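Local coordinates for porin (Rhodobacter capsulatus, PDB 2POR), which forms trimeric outer-membrane channels that let small hydrophilic solutes, up to about 0.6 kDa, diffuse passively across the membrane, at the interface of chains A and B. Coordinates in Å, arbitrary orientation; residue numbers count along the deposited sequence, not the author numbering. Chains: chain A/B, Porin.

Contact 1: the interface of chains A and B. Residues chain A 116, 136, 138, 140-142; chain B 15, 19-21.
Loop residues of chain A, A:Asp136 just past strand 128-134 and the run from A:Lys138 to A:Thr142, close over the start of strand 19-34 of chain B, with B:Asn15 of the preceding turn at the margin. B:Asn20 reaches in between them, and its amide splits its two ends. ND2 gives an almost straight hydrogen bond to the backbone O of A:Thr142 (3.0 Å, 169° at the hydrogen), which lies close to the amide plane. OD1 faces the other way, 2.8 Å from the carbonyl O of A:Gly140 and 3.0 Å from carboxylate OD2 of A:Asp136. Acceptors gathered this closely would repel one another; a likely explanation is the calcium ion bound here by A:Asn116, A:Asp136, A:Lys138 and A:Gly140, the last two evidently through their backbone O. B:Asn20 OD1 points into the same oxygen cluster, so the neighbouring chain is likely to supply a ligand too. The CB of A:Lys138 and CA of A:Glu141 pack against the amide and would limit its turning.

A:Asp136 works on several fronts. With CG tucked between its backbone N and carbonyl carbon (chi1 63°), OD2 meets the backbone N of B:Phe21 through its anti lone pair at 2.9 Å, while CB sits over the centre of the B:Phe21 ring, 3.9 Å from the centroid. The other oxygen, OD1, takes the N-H of A:Lys138 at 3.1 Å, which steadies the carboxylate within its own loop. An alanine here would probably leave the B:Phe21 N-H without its mate and the calcium short of a charged ligand. Water 1 adds a bridge, lying 3.1 Å from the backbone O of A:Asp136 and also reaching the backbone O of B:Trp19. The patch thus ties a calcium-bound loop of one subunit to the neighbouring barrel, and probably stiffens the trimer.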
loop_
_atom_site.group_PDB
_atom_site.type_symbol
_atom_site.label_atom_id
_atom_site.label_comp_id
_atom_site.label_asym_id
_atom_site.label_seq_id
_atom_site.Cartn_x
_atom_site.Cartn_y
_atom_site.Cartn_z
ATOM N N ASN A 116 -6.250 -15.341 7.523
ATOM C CA ASN A 116 -6.845 -15.855 8.724
ATOM C C ASN A 116 -7.581 -14.719 9.443
ATOM O O ASN A 116 -7.100 -14.140 10.429
ATOM C CB ASN A 116 -5.737 -16.503 9.616
ATOM C CG ASN A 116 -6.439 -17.362 10.659
ATOM O OD1 ASN A 116 -7.195 -18.344 10.360
ATOM N ND2 ASN A 116 -6.176 -16.989 11.922
ATOM N N ASP A 136 -11.104 -19.444 13.767
ATOM C CA ASP A 136 -11.562 -20.694 13.239
ATOM C C ASP A 136 -10.708 -21.919 13.634
ATOM O O ASP A 136 -11.059 -23.011 13.173
ATOM C CB ASP A 136 -11.630 -20.575 11.718
ATOM C CG ASP A 136 -10.347 -20.324 10.951
ATOM O OD1 ASP A 136 -9.219 -20.586 11.373
ATOM O OD2 ASP A 136 -10.408 -19.837 9.828
ATOM N N LYS A 138 -7.631 -23.004 12.577
ATOM C CA LYS A 138 -6.701 -23.509 11.586
ATOM C C LYS A 138 -5.843 -22.393 11.077
ATOM O O LYS A 138 -6.327 -21.281 10.795
ATOM C CB LYS A 138 -7.369 -24.104 10.363
ATOM C CG LYS A 138 -8.344 -25.204 10.705
ATOM C CD LYS A 138 -7.549 -26.330 11.284
ATOM C CE LYS A 138 -8.407 -27.490 11.664
ATOM N NZ LYS A 138 -7.605 -28.673 11.408
ATOM N N GLY A 140 -3.918 -19.930 8.784
ATOM C CA GLY A 140 -4.273 -19.454 7.450
ATOM C C GLY A 140 -5.606 -20.072 7.027
ATOM O O GLY A 140 -6.554 -20.243 7.842
ATOM N N GLU A 141 -5.603 -20.485 5.762
ATOM C CA GLU A 141 -6.713 -21.222 5.185
ATOM C C GLU A 141 -6.247 -22.648 4.983
ATOM O O GLU A 141 -6.692 -23.332 4.057
ATOM C CB GLU A 141 -7.122 -20.615 3.838
ATOM C CG GLU A 141 -8.031 -19.384 4.074
ATOM C CD GLU A 141 -8.300 -18.457 2.879
ATOM O OE1 GLU A 141 -8.049 -18.795 1.723
ATOM O OE2 GLU A 141 -8.754 -17.341 3.111
ATOM N N THR A 142 -5.370 -23.120 5.874
ATOM C CA THR A 142 -4.811 -24.451 5.745
ATOM C C THR A 142 -5.547 -25.393 6.668
ATOM O O THR A 142 -6.504 -25.020 7.345
ATOM C CB THR A 142 -3.275 -24.469 6.098
ATOM O OG1 THR A 142 -3.118 -24.425 7.536
ATOM C CG2 THR A 142 -2.543 -23.374 5.325
ATOM N N ASN B 15 -11.279 -26.453 2.190
ATOM C CA ASN B 15 -10.085 -26.673 1.357
ATOM C C ASN B 15 -9.880 -28.112 0.871
ATOM O O ASN B 15 -8.875 -28.471 0.246
ATOM C CB ASN B 15 -8.811 -26.220 2.123
ATOM C CG ASN B 15 -8.574 -26.983 3.422
ATOM O OD1 ASN B 15 -9.157 -28.047 3.643
ATOM N ND2 ASN B 15 -7.851 -26.470 4.402
ATOM N N TRP B 19 -12.833 -26.553 6.961
ATOM C CA TRP B 19 -13.469 -25.261 6.742
ATOM C C TRP B 19 -12.588 -24.176 7.359
ATOM O O TRP B 19 -11.958 -24.412 8.396
ATOM C CB TRP B 19 -14.859 -25.211 7.408
ATOM C CG TRP B 19 -15.878 -26.026 6.637
ATOM C CD1 TRP B 19 -16.190 -27.303 7.013
ATOM C CD2 TRP B 19 -16.543 -25.625 5.505
ATOM N NE1 TRP B 19 -17.052 -27.716 6.110
ATOM C CE2 TRP B 19 -17.284 -26.755 5.201
ATOM C CE3 TRP B 19 -16.621 -24.495 4.710
ATOM C CZ2 TRP B 19 -18.110 -26.775 4.102
ATOM C CZ3 TRP B 19 -17.449 -24.515 3.604
ATOM C CH2 TRP B 19 -18.185 -25.645 3.310
ATOM N N ASN B 20 -12.491 -22.997 6.741
ATOM C CA ASN B 20 -11.815 -21.852 7.307
ATOM C C ASN B 20 -12.648 -20.612 7.013
ATOM O O ASN B 20 -13.326 -20.586 5.976
ATOM C CB ASN B 20 -10.461 -21.608 6.671
ATOM C CG ASN B 20 -9.323 -22.349 7.370
ATOM O OD1 ASN B 20 -8.771 -21.870 8.373
ATOM N ND2 ASN B 20 -8.956 -23.446 6.734
ATOM N N PHE B 21 -12.563 -19.598 7.860
ATOM C CA PHE B 21 -13.131 -18.276 7.553
ATOM C C PHE B 21 -12.297 -17.682 6.414
ATOM O O PHE B 21 -11.071 -17.866 6.386
ATOM C CB PHE B 21 -13.046 -17.328 8.768
ATOM C CG PHE B 21 -13.805 -17.693 10.047
ATOM C CD1 PHE B 21 -14.914 -18.525 10.023
ATOM C CD2 PHE B 21 -13.344 -17.160 11.236
ATOM C CE1 PHE B 21 -15.537 -18.807 11.213
ATOM C CE2 PHE B 21 -13.987 -17.454 12.419
ATOM C CZ PHE B 21 -15.078 -18.278 12.397
HETATM O O HOH W 1 -12.314 -25.082 11.313
#

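Contact 2: the interface of chains A and B. Residues chain A 72, 117-119, 136; chain B 10-11, 21-23.
Chain A meets the ring of B:Phe21 on both sides and at one edge. One face carries CB of A:Asp136; on the opposite side, both off-centre near the rim, come the methyl CE of A:Met72, 4.1 Å from CG at the root of the ring, and CB of A:Leu119, 3.7 Å from CE2 farther out. In the ring plane, the backbone O of A:Pro117 stands at the edge, 3.5 Å from CD2, where the slightly positive ring hydrogens would suit a carbonyl oxygen. The side chains of A:Leu119 and B:Phe21 run at about a right angle; CB makes the nearer contact and CD2 a more distant one at CZ. Contacts from both sides would limit how far the ring can swing.

A:Met72, on strand 68-73, comes in extended, CG anti to the backbone N (chi1 -172°), and then bends at its last torsion (chi3 -72°). That bend carries CE toward the phenyl ring while SD stays beside strand 19-34 of chain B, 3.7 Å from CB of B:Ser23 and 3.9 Å from CB of B:Phe21. Farther back along the chain, CB of A:Met72 rests against SD of B:Met10 on strand 2-14, so two neighbouring strands of the B barrel share this one side chain. A:Pro117 packs on another flank: its CG lies against CB of B:Phe21 at 3.9 Å, and CB and CG lie against the hydroxyl of B:Ser23. This is a largely nonpolar seam between barrel walls of the homotrimer. The serine hydroxyl finds its polar partner in water 2: OG of B:Ser23 lies 2.7 Å from that water, which in turn sits 3.2 Å from the backbone O of A:Met72.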
loop_
_atom_site.group_PDB
_atom_site.type_symbol
_atom_site.label_atom_id
_atom_site.label_comp_id
_atom_site.label_asym_id
_atom_site.label_seq_id
_atom_site.Cartn_x
_atom_site.Cartn_y
_atom_site.Cartn_z
ATOM N N MET A 72 -16.129 -9.762 9.930
ATOM C CA MET A 72 -15.053 -10.737 9.774
ATOM C C MET A 72 -13.844 -9.969 9.316
ATOM O O MET A 72 -13.986 -9.051 8.489
ATOM C CB MET A 72 -15.457 -11.746 8.748
ATOM C CG MET A 72 -14.469 -12.928 8.653
ATOM S SD MET A 72 -15.021 -14.229 7.545
ATOM C CE MET A 72 -16.323 -14.890 8.520
ATOM N N PRO A 117 -8.792 -14.353 8.971
ATOM C CA PRO A 117 -9.642 -13.399 9.664
ATOM C C PRO A 117 -10.279 -14.005 10.915
ATOM O O PRO A 117 -10.414 -15.236 11.004
ATOM C CB PRO A 117 -10.635 -12.999 8.577
ATOM C CG PRO A 117 -10.833 -14.279 7.794
ATOM C CD PRO A 117 -9.409 -14.823 7.733
ATOM N N VAL A 118 -10.708 -13.190 11.899
ATOM C CA VAL A 118 -11.505 -13.679 13.029
ATOM C C VAL A 118 -12.944 -13.098 12.884
ATOM O O VAL A 118 -13.195 -12.225 12.031
ATOM C CB VAL A 118 -10.850 -13.272 14.430
ATOM C CG1 VAL A 118 -9.474 -14.032 14.399
ATOM C CG2 VAL A 118 -10.547 -11.784 14.704
ATOM N N LEU A 119 -13.894 -13.560 13.683
ATOM C CA LEU A 119 -15.315 -13.217 13.610
ATOM C C LEU A 119 -15.848 -12.462 14.816
ATOM O O LEU A 119 -15.504 -12.804 15.957
ATOM C CB LEU A 119 -16.047 -14.519 13.425
ATOM C CG LEU A 119 -17.507 -14.414 13.189
ATOM C CD1 LEU A 119 -17.705 -14.032 11.751
ATOM C CD2 LEU A 119 -18.166 -15.722 13.440
ATOM N N ASP A 136 -11.104 -19.444 13.767
ATOM C CA ASP A 136 -11.562 -20.694 13.239
ATOM C C ASP A 136 -10.708 -21.919 13.634
ATOM O O ASP A 136 -11.059 -23.011 13.173
ATOM C CB ASP A 136 -11.630 -20.575 11.718
ATOM C CG ASP A 136 -10.347 -20.324 10.951
ATOM O OD1 ASP A 136 -9.219 -20.586 11.373
ATOM O OD2 ASP A 136 -10.408 -19.837 9.828
ATOM N N MET B 10 -17.099 -12.269 2.446
ATOM C CA MET B 10 -16.859 -12.943 3.721
ATOM C C MET B 10 -17.696 -14.202 3.756
ATOM O O MET B 10 -18.735 -14.272 3.094
ATOM C CB MET B 10 -17.179 -12.068 4.933
ATOM C CG MET B 10 -18.622 -11.736 5.169
ATOM S SD MET B 10 -18.772 -10.877 6.733
ATOM C CE MET B 10 -20.382 -10.326 6.327
ATOM N N GLY B 11 -17.229 -15.293 4.380
ATOM C CA GLY B 11 -17.979 -16.542 4.376
ATOM C C GLY B 11 -17.063 -17.621 4.879
ATOM O O GLY B 11 -16.127 -17.314 5.630
ATOM N N PHE B 21 -12.563 -19.598 7.860
ATOM C CA PHE B 21 -13.131 -18.276 7.553
ATOM C C PHE B 21 -12.297 -17.682 6.414
ATOM O O PHE B 21 -11.071 -17.866 6.386
ATOM C CB PHE B 21 -13.046 -17.328 8.768
ATOM C CG PHE B 21 -13.805 -17.693 10.047
ATOM C CD1 PHE B 21 -14.914 -18.525 10.023
ATOM C CD2 PHE B 21 -13.344 -17.160 11.236
ATOM C CE1 PHE B 21 -15.537 -18.807 11.213
ATOM C CE2 PHE B 21 -13.987 -17.454 12.419
ATOM C CZ PHE B 21 -15.078 -18.278 12.397
ATOM N N SER B 22 -12.888 -16.988 5.431
ATOM C CA SER B 22 -12.155 -16.382 4.342
ATOM C C SER B 22 -12.841 -15.046 4.017
ATOM O O SER B 22 -14.039 -15.024 3.743
ATOM C CB SER B 22 -12.191 -17.289 3.161
ATOM O OG SER B 22 -11.306 -16.794 2.176
ATOM N N SER B 23 -12.145 -13.923 4.065
ATOM C CA SER B 23 -12.737 -12.620 3.800
ATOM C C SER B 23 -11.711 -11.675 3.200
ATOM O O SER B 23 -10.511 -11.976 3.235
ATOM C CB SER B 23 -13.288 -12.098 5.113
ATOM O OG SER B 23 -12.329 -11.799 6.105
HETATM O O HOH W 2 -11.876 -9.104 6.070
#

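Contact 1 and contact 2 are neighbours on one subunit seam, with their C-alpha centres about 8 Å apart. They share A:Asp136 and B:Phe21, and both use strand 19-34 of chain B. Contact 1 is the polar, calcium-linked end, where chain A contributes loops; contact 2 continues onto the barrel walls, where strands 68-73 and 118-125, with the loop residue A:Pro117 just before the latter, supply largely nonpolar packing. Since B:Phe21 offers its backbone to the first and its ring mainly to the second, a shift in the loop would probably be felt in the packing. Together they are likely to help hold adjacent barrels of the homotrimer in register.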